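Pentacotripeptide-repeat region of PRORP domain-containing protein (Brachypodium distachyon, PDB 4ME2) probably binds RNA, including group II intron RNA of the chloroplast, through a solenoid of pentatricopeptide-repeat helix-turn-helix units. Local coordinates at residues Ser46-His51 with Gly78-Ala83; Ala83-Ala88 with Leu105-Ala110; Thr172-Ala177 with Trp188-Ala193; Val209-Met214 with Glu225-Leu230. All coordinates share one frame; numbering follows the deposited sequence.

Contact 1: residues Ser46-His51 with Gly78-Ala83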
loop_
_atom_site.group_PDB
_atom_site.type_symbol
_atom_site.label_atom_id
_atom_site.label_comp_id
_atom_site.label_asym_id
_atom_site.label_seq_id
_atom_site.Cartn_x
_atom_site.Cartn_y
_atom_site.Cartn_z
ATOM N N SER A 46 22.729 -4.999 9.245
ATOM C CA SER A 46 23.804 -4.390 10.006
ATOM C C SER A 46 23.598 -4.588 11.499
ATOM O O SER A 46 22.528 -5.005 11.947
ATOM C CB SER A 46 23.865 -2.903 9.709
ATOM O OG SER A 46 22.661 -2.277 10.125
ATOM N N THR A 47 24.626 -4.264 12.273
ATOM C CA THR A 47 24.520 -4.292 13.721
ATOM C C THR A 47 23.355 -3.431 14.214
ATOM O O THR A 47 22.540 -3.879 15.019
ATOM C CB THR A 47 25.820 -3.813 14.372
ATOM O OG1 THR A 47 26.878 -4.707 14.009
ATOM C CG2 THR A 47 25.682 -3.775 15.887
ATOM N N GLU A 48 23.272 -2.200 13.723
ATOM C CA GLU A 48 22.212 -1.302 14.180
ATOM C C GLU A 48 20.814 -1.775 13.775
ATOM O O GLU A 48 19.864 -1.592 14.535
ATOM C CB GLU A 48 22.462 0.163 13.786
ATOM C CG GLU A 48 23.229 0.385 12.495
ATOM C CD GLU A 48 24.699 0.014 12.611
ATOM O OE1 GLU A 48 25.408 0.550 13.488
ATOM O OE2 GLU A 48 25.147 -0.818 11.810
ATOM N N ALA A 49 20.684 -2.379 12.593
ATOM C CA ALA A 49 19.393 -2.924 12.160
ATOM C C ALA A 49 18.967 -4.077 13.062
ATOM O O ALA A 49 17.826 -4.120 13.527
ATOM C CB ALA A 49 19.444 -3.367 10.710
ATOM N N ILE A 50 19.888 -5.006 13.316
ATOM C CA ILE A 50 19.606 -6.137 14.205
ATOM C C ILE A 50 19.130 -5.665 15.578
ATOM O O ILE A 50 18.121 -6.156 16.100
ATOM C CB ILE A 50 20.823 -7.077 14.354
ATOM C CG1 ILE A 50 21.045 -7.844 13.050
ATOM C CG2 ILE A 50 20.615 -8.049 15.510
ATOM C CD1 ILE A 50 22.214 -8.806 13.077
ATOM N N HIS A 51 19.855 -4.711 16.160
ATOM C CA HIS A 51 19.475 -4.149 17.452
ATOM C C HIS A 51 18.099 -3.541 17.406
ATOM O O HIS A 51 17.304 -3.733 18.325
ATOM C CB HIS A 51 20.503 -3.128 17.941
ATOM C CG HIS A 51 21.736 -3.748 18.556
ATOM N ND1 HIS A 51 22.923 -3.109 18.607
ATOM C CD2 HIS A 51 21.936 -4.995 19.151
ATOM C CE1 HIS A 51 23.833 -3.900 19.206
ATOM N NE2 HIS A 51 23.228 -5.055 19.537
ATOM N N GLY A 78 13.756 4.951 14.987
ATOM C CA GLY A 78 13.817 6.375 14.671
ATOM C C GLY A 78 15.189 6.998 14.500
ATOM O O GLY A 78 15.294 8.127 14.029
ATOM N N ARG A 79 16.239 6.279 14.886
ATOM C CA ARG A 79 17.606 6.787 14.740
ATOM C C ARG A 79 18.325 6.220 13.512
ATOM O O ARG A 79 19.453 6.621 13.203
ATOM C CB ARG A 79 18.442 6.505 16.003
ATOM C CG ARG A 79 17.814 6.897 17.338
ATOM C CD ARG A 79 17.609 8.398 17.484
ATOM N NE ARG A 79 17.497 8.802 18.888
ATOM C CZ ARG A 79 16.995 9.964 19.304
ATOM N NH1 ARG A 79 16.539 10.855 18.429
ATOM N NH2 ARG A 79 16.938 10.235 20.602
ATOM N N LEU A 80 17.674 5.292 12.809
ATOM C CA LEU A 80 18.321 4.557 11.715
ATOM C C LEU A 80 18.423 5.354 10.426
ATOM O O LEU A 80 17.475 6.034 10.042
ATOM C CB LEU A 80 17.571 3.260 11.419
ATOM C CG LEU A 80 17.524 2.156 12.476
ATOM C CD1 LEU A 80 16.606 1.046 11.996
ATOM C CD2 LEU A 80 18.910 1.608 12.790
ATOM N N LEU A 81 19.573 5.247 9.761
ATOM C CA LEU A 81 19.739 5.740 8.391
ATOM C C LEU A 81 18.955 4.861 7.419
ATOM O O LEU A 81 18.549 3.747 7.766
ATOM C CB LEU A 81 21.219 5.770 8.001
ATOM C CG LEU A 81 22.184 6.569 8.877
ATOM C CD1 LEU A 81 23.605 6.355 8.384
ATOM C CD2 LEU A 81 21.838 8.050 8.889
ATOM N N ARG A 82 18.742 5.368 6.205
ATOM C CA ARG A 82 17.886 4.705 5.220
ATOM C C ARG A 82 18.155 3.210 5.096
ATOM O O ARG A 82 17.250 2.402 5.268
ATOM C CB ARG A 82 18.028 5.353 3.836
ATOM C CG ARG A 82 17.076 4.790 2.783
ATOM C CD ARG A 82 17.496 5.188 1.370
ATOM N NE ARG A 82 18.884 4.797 1.130
ATOM C CZ ARG A 82 19.282 3.588 0.737
ATOM N NH1 ARG A 82 18.397 2.627 0.498
ATOM N NH2 ARG A 82 20.571 3.340 0.577
ATOM N N ALA A 83 19.398 2.856 4.781
ATOM C CA ALA A 83 19.749 1.466 4.506
ATOM C C ALA A 83 19.394 0.553 5.680
ATOM O O ALA A 83 18.838 -0.526 5.482
ATOM C CB ALA A 83 21.226 1.341 4.148
#
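Ser46 OG is gripped from two directions: it accepts the N-H of Ala49 at 3.2 Å (Ala49 N to Ser46 OG) with a fairly straight 157° angle, and it is hydrogen-bonded to the carboxylate of Asp84. The first bond is a classic N-cap, in which a serine just ahead of helix 47-59 satisfies an amide of its first turn. Across the contact the meeting is a slight van der Waals touch, burying 92 Å² in all. Leu80 supplies it with one methyl group: CD2 lies 3.8 Å from the carbonyl oxygen Glu48 O and 4.0 Å from Glu48 CB, so the branch rests on the first turn of the helix, on backbone and side-chain base together. Glu48 turns its CB to Leu80 but carries its acid elsewhere. Its chi1 of 31° falls short of a staggered position, and a bend at chi2 takes the carboxylate away from Leu80, while the CG methylene passes Asp84. The buried Ala49 adds its backbone N, 4.4 Å from Leu80 CD2. The connection between helix 66-77 and helix 82-94 thus touches the start of helix 47-59, where Leu80 also packs on Leu85 of helix 82-94 and Asp84 of that helix reaches back to the cap.

Contact 2: residues Ala83-Ala88 with Leu105-Ala110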
loop_
_atom_site.group_PDB
_atom_site.type_symbol
_atom_site.label_atom_id
_atom_site.label_comp_id
_atom_site.label_asym_id
_atom_site.label_seq_id
_atom_site.Cartn_x
_atom_site.Cartn_y
_atom_site.Cartn_z
ATOM N N ALA A 83 19.398 2.856 4.781
ATOM C CA ALA A 83 19.749 1.466 4.506
ATOM C C ALA A 83 19.394 0.553 5.680
ATOM O O ALA A 83 18.838 -0.526 5.482
ATOM C CB ALA A 83 21.226 1.341 4.148
ATOM N N ASP A 84 19.706 1.002 6.891
ATOM C CA ASP A 84 19.427 0.225 8.096
ATOM C C ASP A 84 17.926 0.128 8.379
ATOM O O ASP A 84 17.432 -0.925 8.799
ATOM C CB ASP A 84 20.176 0.807 9.295
ATOM C CG ASP A 84 21.694 0.726 9.134
ATOM O OD1 ASP A 84 22.197 -0.312 8.657
ATOM O OD2 ASP A 84 22.386 1.708 9.477
ATOM N N LEU A 85 17.192 1.213 8.142
ATOM C CA LEU A 85 15.746 1.176 8.356
ATOM C C LEU A 85 15.073 0.176 7.419
ATOM O O LEU A 85 14.249 -0.638 7.848
ATOM C CB LEU A 85 15.115 2.566 8.195
ATOM C CG LEU A 85 13.592 2.619 8.411
ATOM C CD1 LEU A 85 13.195 2.008 9.747
ATOM C CD2 LEU A 85 13.050 4.037 8.313
ATOM N N LEU A 86 15.413 0.249 6.137
ATOM C CA LEU A 86 14.846 -0.658 5.155
ATOM C C LEU A 86 15.272 -2.105 5.418
ATOM O O LEU A 86 14.503 -3.024 5.154
ATOM C CB LEU A 86 15.212 -0.220 3.734
ATOM C CG LEU A 86 14.687 1.155 3.299
ATOM C CD1 LEU A 86 15.278 1.547 1.952
ATOM C CD2 LEU A 86 13.167 1.183 3.241
ATOM N N ALA A 87 16.482 -2.299 5.935
ATOM C CA ALA A 87 16.959 -3.650 6.260
ATOM C C ALA A 87 16.185 -4.212 7.447
ATOM O O ALA A 87 15.827 -5.391 7.449
ATOM C CB ALA A 87 18.457 -3.661 6.540
ATOM N N ALA A 88 15.928 -3.365 8.444
ATOM C CA ALA A 88 15.133 -3.760 9.613
ATOM C C ALA A 88 13.710 -4.120 9.196
ATOM O O ALA A 88 13.157 -5.133 9.635
ATOM C CB ALA A 88 15.118 -2.655 10.659
ATOM N N LEU A 105 7.501 0.318 7.950
ATOM C CA LEU A 105 7.158 1.001 6.698
ATOM C C LEU A 105 6.678 2.426 6.969
ATOM O O LEU A 105 7.120 3.363 6.303
ATOM C CB LEU A 105 6.101 0.219 5.898
ATOM C CG LEU A 105 5.597 0.854 4.587
ATOM C CD1 LEU A 105 6.744 1.103 3.623
ATOM C CD2 LEU A 105 4.526 -0.009 3.940
ATOM N N HIS A 106 5.779 2.594 7.934
ATOM C CA HIS A 106 5.254 3.926 8.243
ATOM C C HIS A 106 6.299 4.886 8.758
ATOM O O HIS A 106 6.222 6.093 8.487
ATOM C CB HIS A 106 4.057 3.843 9.175
ATOM C CG HIS A 106 2.797 3.376 8.494
ATOM N ND1 HIS A 106 2.285 3.990 7.404
ATOM C CD2 HIS A 106 1.934 2.331 8.799
ATOM C CE1 HIS A 106 1.155 3.363 7.032
ATOM N NE2 HIS A 106 0.941 2.348 7.893
ATOM N N VAL A 107 7.291 4.373 9.488
ATOM C CA VAL A 107 8.439 5.192 9.866
ATOM C C VAL A 107 9.168 5.623 8.591
ATOM O O VAL A 107 9.481 6.803 8.428
ATOM C CB VAL A 107 9.406 4.465 10.826
ATOM C CG1 VAL A 107 10.621 5.333 11.117
ATOM C CG2 VAL A 107 8.709 4.108 12.139
ATOM N N ALA A 108 9.419 4.686 7.677
ATOM C CA ALA A 108 10.121 5.022 6.427
ATOM C C ALA A 108 9.370 6.087 5.625
ATOM O O ALA A 108 9.983 6.987 5.037
ATOM C CB ALA A 108 10.342 3.776 5.583
ATOM N N ARG A 109 8.043 5.981 5.614
ATOM C CA ARG A 109 7.205 6.860 4.794
ATOM C C ARG A 109 7.342 8.338 5.176
ATOM O O ARG A 109 7.061 9.207 4.355
ATOM C CB ARG A 109 5.734 6.429 4.867
ATOM C CG ARG A 109 5.403 5.111 4.165
ATOM C CD ARG A 109 3.910 4.786 4.226
ATOM N NE ARG A 109 3.150 5.954 3.791
ATOM C CZ ARG A 109 2.490 6.780 4.598
ATOM N NH1 ARG A 109 2.423 6.546 5.900
ATOM N NH2 ARG A 109 1.879 7.844 4.092
ATOM N N ALA A 110 7.773 8.611 6.406
ATOM C CA ALA A 110 7.935 9.986 6.896
ATOM C C ALA A 110 9.350 10.539 6.698
ATOM O O ALA A 110 9.612 11.711 7.009
ATOM C CB ALA A 110 7.541 10.080 8.359
#
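Leu85 and Ala108 face each other where two successive helices run nearly antiparallel, their short segments at 155° with axes 9.9 Å apart and the Leu85 CA to Ala108 CA distance down to 7.1 Å. This is a helix-turn-helix hairpin of the kind that pentatricopeptide-repeat proteins stack, and here a single leucine branch makes most of the close contacts. With CG trans to the backbone N (chi1 -180°), Leu85 reaches straight across and lays CD2 over the backbone of the partner helix, 3.6 Å from Ala108 CA. The small Ala108 side chain probably allows that approach, its own CB lying 3.9 Å from Leu85 CD2. Val107 closes in from the neighbouring position, bringing CG1 to 3.9 Å from the same Leu85 CD2, so that one methyl group touches two consecutive residues of helix 98-109. Leu86 adds a looser touch at the margin, with CD2 at 4.5 Å from Ala108 CB. On another side of helix 98-109, Arg109 NH1 donates to His106 ND1 at 3.0 Å. The donor lies near the plane of the imidazole but the bond is bent, at 137°. Using ND1 as acceptor is consistent with a neutral ring protonated on NE2, and the bond, with the salt bridge from Arg109 NE to Glu149, helps fix the guanidinium. Trp113, in the loop beyond, packs on Leu85, Leu86 and Ala108; Leu105 looks to helices 118-126 and 133-151, while Ala88 meets Val53 of helix 47-59.

Contact 3: residues Thr172-Ala177 with Trp188-Ala193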
loop_
_atom_site.group_PDB
_atom_site.type_symbol
_atom_site.label_atom_id
_atom_site.label_comp_id
_atom_site.label_asym_id
_atom_site.label_seq_id
_atom_site.Cartn_x
_atom_site.Cartn_y
_atom_site.Cartn_z
ATOM N N THR A 172 -0.983 -1.398 -11.061
ATOM C CA THR A 172 -1.855 -2.544 -11.317
ATOM C C THR A 172 -1.520 -3.699 -10.372
ATOM O O THR A 172 -2.411 -4.436 -9.940
ATOM C CB THR A 172 -1.800 -2.996 -12.795
ATOM O OG1 THR A 172 -2.145 -1.890 -13.643
ATOM C CG2 THR A 172 -2.794 -4.128 -13.049
ATOM N N ARG A 173 -0.235 -3.847 -10.054
ATOM C CA ARG A 173 0.217 -4.844 -9.084
ATOM C C ARG A 173 -0.435 -4.630 -7.724
ATOM O O ARG A 173 -0.879 -5.589 -7.092
ATOM C CB ARG A 173 1.737 -4.814 -8.919
ATOM C CG ARG A 173 2.501 -5.501 -10.037
ATOM C CD ARG A 173 3.935 -5.821 -9.638
ATOM N NE ARG A 173 4.029 -6.906 -8.660
ATOM C CZ ARG A 173 3.867 -8.198 -8.942
ATOM N NH1 ARG A 173 3.586 -8.591 -10.180
ATOM N NH2 ARG A 173 3.978 -9.103 -7.978
ATOM N N LEU A 174 -0.478 -3.376 -7.279
ATOM C CA LEU A 174 -1.140 -3.040 -6.019
ATOM C C LEU A 174 -2.634 -3.359 -6.082
ATOM O O LEU A 174 -3.194 -3.947 -5.148
ATOM C CB LEU A 174 -0.906 -1.573 -5.656
ATOM C CG LEU A 174 -1.690 -1.042 -4.451
ATOM C CD1 LEU A 174 -1.374 -1.819 -3.179
ATOM C CD2 LEU A 174 -1.401 0.437 -4.245
ATOM N N VAL A 175 -3.277 -2.993 -7.188
ATOM C CA VAL A 175 -4.712 -3.227 -7.339
ATOM C C VAL A 175 -5.018 -4.733 -7.386
ATOM O O VAL A 175 -5.967 -5.199 -6.761
ATOM C CB VAL A 175 -5.288 -2.491 -8.574
ATOM C CG1 VAL A 175 -6.689 -2.988 -8.882
ATOM C CG2 VAL A 175 -5.288 -0.982 -8.348
ATOM N N ARG A 176 -4.202 -5.488 -8.122
ATOM C CA ARG A 176 -4.290 -6.953 -8.145
ATOM C C ARG A 176 -4.189 -7.534 -6.738
ATOM O O ARG A 176 -4.952 -8.426 -6.352
ATOM C CB ARG A 176 -3.128 -7.532 -8.954
ATOM C CG ARG A 176 -3.451 -8.095 -10.325
ATOM C CD ARG A 176 -2.168 -8.626 -10.971
ATOM N NE ARG A 176 -1.847 -10.000 -10.580
ATOM C CZ ARG A 176 -0.784 -10.678 -11.008
ATOM N NH1 ARG A 176 0.080 -10.113 -11.840
ATOM N NH2 ARG A 176 -0.577 -11.921 -10.601
ATOM N N ALA A 177 -3.217 -7.036 -5.981
ATOM C CA ALA A 177 -2.975 -7.558 -4.639
ATOM C C ALA A 177 -4.167 -7.262 -3.741
ATOM O O ALA A 177 -4.606 -8.124 -2.984
ATOM C CB ALA A 177 -1.691 -6.984 -4.053
ATOM N N TRP A 188 -10.995 -0.123 -5.130
ATOM C CA TRP A 188 -11.787 0.916 -5.763
ATOM C C TRP A 188 -11.194 2.289 -5.525
ATOM O O TRP A 188 -11.097 3.097 -6.454
ATOM C CB TRP A 188 -13.229 0.857 -5.293
ATOM C CG TRP A 188 -13.998 2.018 -5.817
ATOM C CD1 TRP A 188 -14.403 3.151 -5.125
ATOM C CD2 TRP A 188 -14.409 2.239 -7.197
ATOM N NE1 TRP A 188 -15.054 4.015 -5.960
ATOM C CE2 TRP A 188 -15.098 3.526 -7.215
ATOM C CE3 TRP A 188 -14.308 1.507 -8.371
ATOM C CZ2 TRP A 188 -15.640 4.049 -8.376
ATOM C CZ3 TRP A 188 -14.862 2.041 -9.536
ATOM C CH2 TRP A 188 -15.510 3.282 -9.537
ATOM N N ARG A 189 -10.787 2.562 -4.284
ATOM C CA ARG A 189 -10.207 3.862 -3.942
ATOM C C ARG A 189 -9.026 4.190 -4.848
ATOM O O ARG A 189 -8.961 5.285 -5.409
ATOM C CB ARG A 189 -9.797 3.926 -2.463
ATOM C CG ARG A 189 -10.932 4.283 -1.509
ATOM C CD ARG A 189 -10.733 5.648 -0.847
ATOM N NE ARG A 189 -10.467 6.723 -1.795
ATOM C CZ ARG A 189 -9.681 7.776 -1.562
ATOM N NH1 ARG A 189 -9.047 7.919 -0.406
ATOM N NH2 ARG A 189 -9.518 8.691 -2.505
ATOM N N VAL A 190 -8.104 3.240 -4.998
ATOM C CA VAL A 190 -6.927 3.433 -5.856
ATOM C C VAL A 190 -7.325 3.610 -7.321
ATOM O O VAL A 190 -6.857 4.538 -8.000
ATOM C CB VAL A 190 -5.936 2.253 -5.760
ATOM C CG1 VAL A 190 -4.858 2.378 -6.829
ATOM C CG2 VAL A 190 -5.303 2.187 -4.381
ATOM N N TYR A 191 -8.165 2.698 -7.811
ATOM C CA TYR A 191 -8.627 2.757 -9.194
ATOM C C TYR A 191 -9.309 4.093 -9.500
ATOM O O TYR A 191 -9.014 4.735 -10.511
ATOM C CB TYR A 191 -9.558 1.579 -9.506
ATOM C CG TYR A 191 -10.180 1.644 -10.883
ATOM C CD1 TYR A 191 -11.450 2.196 -11.066
ATOM C CD2 TYR A 191 -9.503 1.159 -12.001
ATOM C CE1 TYR A 191 -12.027 2.260 -12.329
ATOM C CE2 TYR A 191 -10.073 1.215 -13.267
ATOM C CZ TYR A 191 -11.331 1.768 -13.424
ATOM O OH TYR A 191 -11.893 1.825 -14.678
ATOM N N GLU A 192 -10.206 4.520 -8.618
ATOM C CA GLU A 192 -10.931 5.768 -8.820
ATOM C C GLU A 192 -9.999 6.980 -8.822
ATOM O O GLU A 192 -10.061 7.807 -9.730
ATOM C CB GLU A 192 -12.022 5.943 -7.769
ATOM C CG GLU A 192 -12.722 7.287 -7.845
ATOM C CD GLU A 192 -13.752 7.464 -6.753
ATOM O OE1 GLU A 192 -14.935 7.676 -7.085
ATOM O OE2 GLU A 192 -13.381 7.382 -5.564
ATOM N N ALA A 193 -9.135 7.077 -7.814
ATOM C CA ALA A 193 -8.237 8.227 -7.692
ATOM C C ALA A 193 -7.248 8.320 -8.855
ATOM O O ALA A 193 -7.077 9.392 -9.437
ATOM C CB ALA A 193 -7.505 8.205 -6.357
#
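Val175 and Val190 meet inside a helix-turn-helix hairpin of the pentatricopeptide-repeat solenoid, formed by helices 168-180 and 184-197. The contact is wholly aliphatic and centres on these two valines, whose CA atoms, Val175 CA and Val190 CA, stand 7.2 Å apart. Rather than meeting end on, the two side chains slide past one another in opposite directions. The branch of Val175 that does the touching is CG2, which packs 3.7 Å from Val190 CG1 and also approaches Val190 CB. Val190 presents CG1 because that branch lies opposite its backbone N (chi1 170°). Its other methyl group serves a second neighbour: Val190 CG2 sits 4.3 Å from Leu174 CD2, a looser contact. Val190 thus sets one methyl against each of two consecutive residues, and all three side chains are buried. Helix 133-151 contributes to the same core, with Val143 on Val190 and Phe146 on Leu174, while Tyr121 and Val125 of helix 118-126 lie against Leu174. Beside the core Arg189 forms a salt bridge with Glu144 of helix 133-151, whereas Trp188 points away from helix 168-180, towards Glu222, Glu225 and Val226 of helix 220-236. One turn along its own helix, Glu192 CB lies over one face of the Trp188 indole, 3.9 Å above the ring plane and offset to its rim.

Contact 4: residues Val209-Met214 with Glu225-Leu230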
loop_
_atom_site.group_PDB
_atom_site.type_symbol
_atom_site.label_atom_id
_atom_site.label_comp_id
_atom_site.label_asym_id
_atom_site.label_seq_id
_atom_site.Cartn_x
_atom_site.Cartn_y
_atom_site.Cartn_z
ATOM N N VAL A 209 -9.249 -6.713 -14.216
ATOM C CA VAL A 209 -8.947 -6.976 -12.809
ATOM C C VAL A 209 -10.056 -6.397 -11.938
ATOM O O VAL A 209 -10.608 -7.086 -11.076
ATOM C CB VAL A 209 -7.592 -6.358 -12.389
ATOM C CG1 VAL A 209 -7.414 -6.412 -10.876
ATOM C CG2 VAL A 209 -6.441 -7.076 -13.080
ATOM N N MET A 210 -10.376 -5.134 -12.197
ATOM C CA MET A 210 -11.306 -4.376 -11.367
ATOM C C MET A 210 -12.760 -4.803 -11.565
ATOM O O MET A 210 -13.478 -5.020 -10.590
ATOM C CB MET A 210 -11.121 -2.876 -11.596
ATOM C CG MET A 210 -9.925 -2.299 -10.850
ATOM S SD MET A 210 -10.144 -2.428 -9.061
ATOM C CE MET A 210 -11.576 -1.373 -8.846
ATOM N N ALA A 211 -13.185 -4.940 -12.817
ATOM C CA ALA A 211 -14.574 -5.316 -13.103
ATOM C C ALA A 211 -14.946 -6.659 -12.473
ATOM O O ALA A 211 -15.991 -6.781 -11.830
ATOM C CB ALA A 211 -14.838 -5.323 -14.604
ATOM N N LYS A 212 -14.083 -7.658 -12.643
ATOM C CA LYS A 212 -14.323 -8.989 -12.093
ATOM C C LYS A 212 -14.131 -8.998 -10.573
ATOM O O LYS A 212 -14.845 -9.693 -9.846
ATOM C CB LYS A 212 -13.420 -10.025 -12.781
ATOM C CG LYS A 212 -13.490 -9.988 -14.310
ATOM C CD LYS A 212 -12.386 -10.791 -14.996
ATOM C CE LYS A 212 -12.789 -12.237 -15.249
ATOM N NZ LYS A 212 -11.950 -12.868 -16.309
ATOM N N GLY A 213 -13.169 -8.209 -10.099
ATOM C CA GLY A 213 -12.906 -8.101 -8.668
ATOM C C GLY A 213 -14.060 -7.483 -7.892
ATOM O O GLY A 213 -14.500 -8.032 -6.884
ATOM N N MET A 214 -14.551 -6.344 -8.367
ATOM C CA MET A 214 -15.663 -5.672 -7.691
ATOM C C MET A 214 -16.892 -6.572 -7.630
ATOM O O MET A 214 -17.535 -6.680 -6.586
ATOM C CB MET A 214 -15.989 -4.343 -8.367
ATOM C CG MET A 214 -14.882 -3.303 -8.277
ATOM S SD MET A 214 -14.359 -2.874 -6.604
ATOM C CE MET A 214 -12.915 -3.928 -6.416
ATOM N N GLU A 225 -19.446 0.597 -12.730
ATOM C CA GLU A 225 -18.608 1.714 -13.172
ATOM C C GLU A 225 -17.449 1.201 -14.025
ATOM O O GLU A 225 -17.189 1.721 -15.111
ATOM C CB GLU A 225 -18.055 2.502 -11.981
ATOM C CG GLU A 225 -19.095 3.146 -11.078
ATOM C CD GLU A 225 -19.526 4.522 -11.543
ATOM O OE1 GLU A 225 -20.072 5.265 -10.713
ATOM O OE2 GLU A 225 -19.317 4.874 -12.719
ATOM N N VAL A 226 -16.764 0.175 -13.531
ATOM C CA VAL A 226 -15.626 -0.387 -14.255
ATOM C C VAL A 226 -16.073 -0.968 -15.595
ATOM O O VAL A 226 -15.412 -0.766 -16.614
ATOM C CB VAL A 226 -14.875 -1.461 -13.447
ATOM C CG1 VAL A 226 -13.669 -1.949 -14.239
ATOM C CG2 VAL A 226 -14.433 -0.923 -12.093
ATOM N N GLU A 227 -17.203 -1.671 -15.604
ATOM C CA GLU A 227 -17.724 -2.211 -16.855
ATOM C C GLU A 227 -17.987 -1.101 -17.875
ATOM O O GLU A 227 -17.751 -1.283 -19.063
ATOM C CB GLU A 227 -18.975 -3.057 -16.611
ATOM C CG GLU A 227 -18.692 -4.328 -15.817
ATOM C CD GLU A 227 -19.921 -5.198 -15.603
ATOM O OE1 GLU A 227 -21.029 -4.810 -16.035
ATOM O OE2 GLU A 227 -19.777 -6.282 -14.999
ATOM N N ALA A 228 -18.454 0.052 -17.400
ATOM C CA ALA A 228 -18.642 1.222 -18.257
ATOM C C ALA A 228 -17.300 1.695 -18.833
ATOM O O ALA A 228 -17.185 1.964 -20.031
ATOM C CB ALA A 228 -19.328 2.340 -17.480
ATOM N N ASP A 229 -16.282 1.770 -17.977
ATOM C CA ASP A 229 -14.940 2.158 -18.415
ATOM C C ASP A 229 -14.360 1.158 -19.420
ATOM O O ASP A 229 -13.789 1.556 -20.436
ATOM C CB ASP A 229 -13.996 2.298 -17.213
ATOM C CG ASP A 229 -14.397 3.420 -16.269
ATOM O OD1 ASP A 229 -15.190 4.302 -16.669
ATOM O OD2 ASP A 229 -13.915 3.421 -15.113
ATOM N N LEU A 230 -14.506 -0.132 -19.127
ATOM C CA LEU A 230 -14.074 -1.196 -20.038
ATOM C C LEU A 230 -14.790 -1.105 -21.387
ATOM O O LEU A 230 -14.150 -1.214 -22.438
ATOM C CB LEU A 230 -14.282 -2.575 -19.403
ATOM C CG LEU A 230 -13.954 -3.800 -20.266
ATOM C CD1 LEU A 230 -12.567 -3.704 -20.890
ATOM C CD2 LEU A 230 -14.094 -5.079 -19.456
#
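Val226 drives both of its methyl groups at the opposing helix of a helix-turn-helix hairpin of the pentatricopeptide-repeat solenoid, made by helices 204-216 and 220-236. The segments run close to antiparallel, at 154°, and their axes come within 8.6 Å, a closeness consistent with the small Ala211 at the crossing; Ala211 CA and Val226 CA are just 5.2 Å apart. Val226 CG1, trans to its backbone N (chi1 -177°), presses on the main chain itself, 3.3 Å from Ala211 N, and lies alongside the alanine methyl at 3.6 Å from Ala211 CB. The valine also straddles the base of Met210: CG1 and CG2 of Val226 stand at almost equal distances from Met210 CB, 3.8 Å for the first. Met210 then folds over, its chain bent at chi2 and chi3, so that SD packs on Val175 and CE on Tyr191 of the preceding hairpin. Trp188 packs on Val226, and Arg196 forms salt bridges with Glu225 and Asp229, tying helix 220-236 to helix 184-197. At the exposed margin Glu227 contributes its aliphatic stem alone, where chi1 of -66° sets CG 4.2 Å from Ala211 CB.

Three of the four contacts reuse one device of a helical-repeat solenoid. Contacts 2, 3 and 4 each join the two helices of a hairpin through aliphatic groups; in contacts 2 and 4 a branched side chain reaches the backbone beside an alanine, whereas contact 3 sets valine against valine. Contacts 3 and 4 are buried, and contact 4 buries the largest area; contacts 1 and 2 are only partly buried. Contact 1 differs most, joining an interhelical loop to a capped helix start. Contacts 1 and 2 share helix 82-94 and meet at Ser46 and Asp84; contacts 3 and 4 meet through Tyr191 and Asp229. Between these two pairs the chain's centre intervenes.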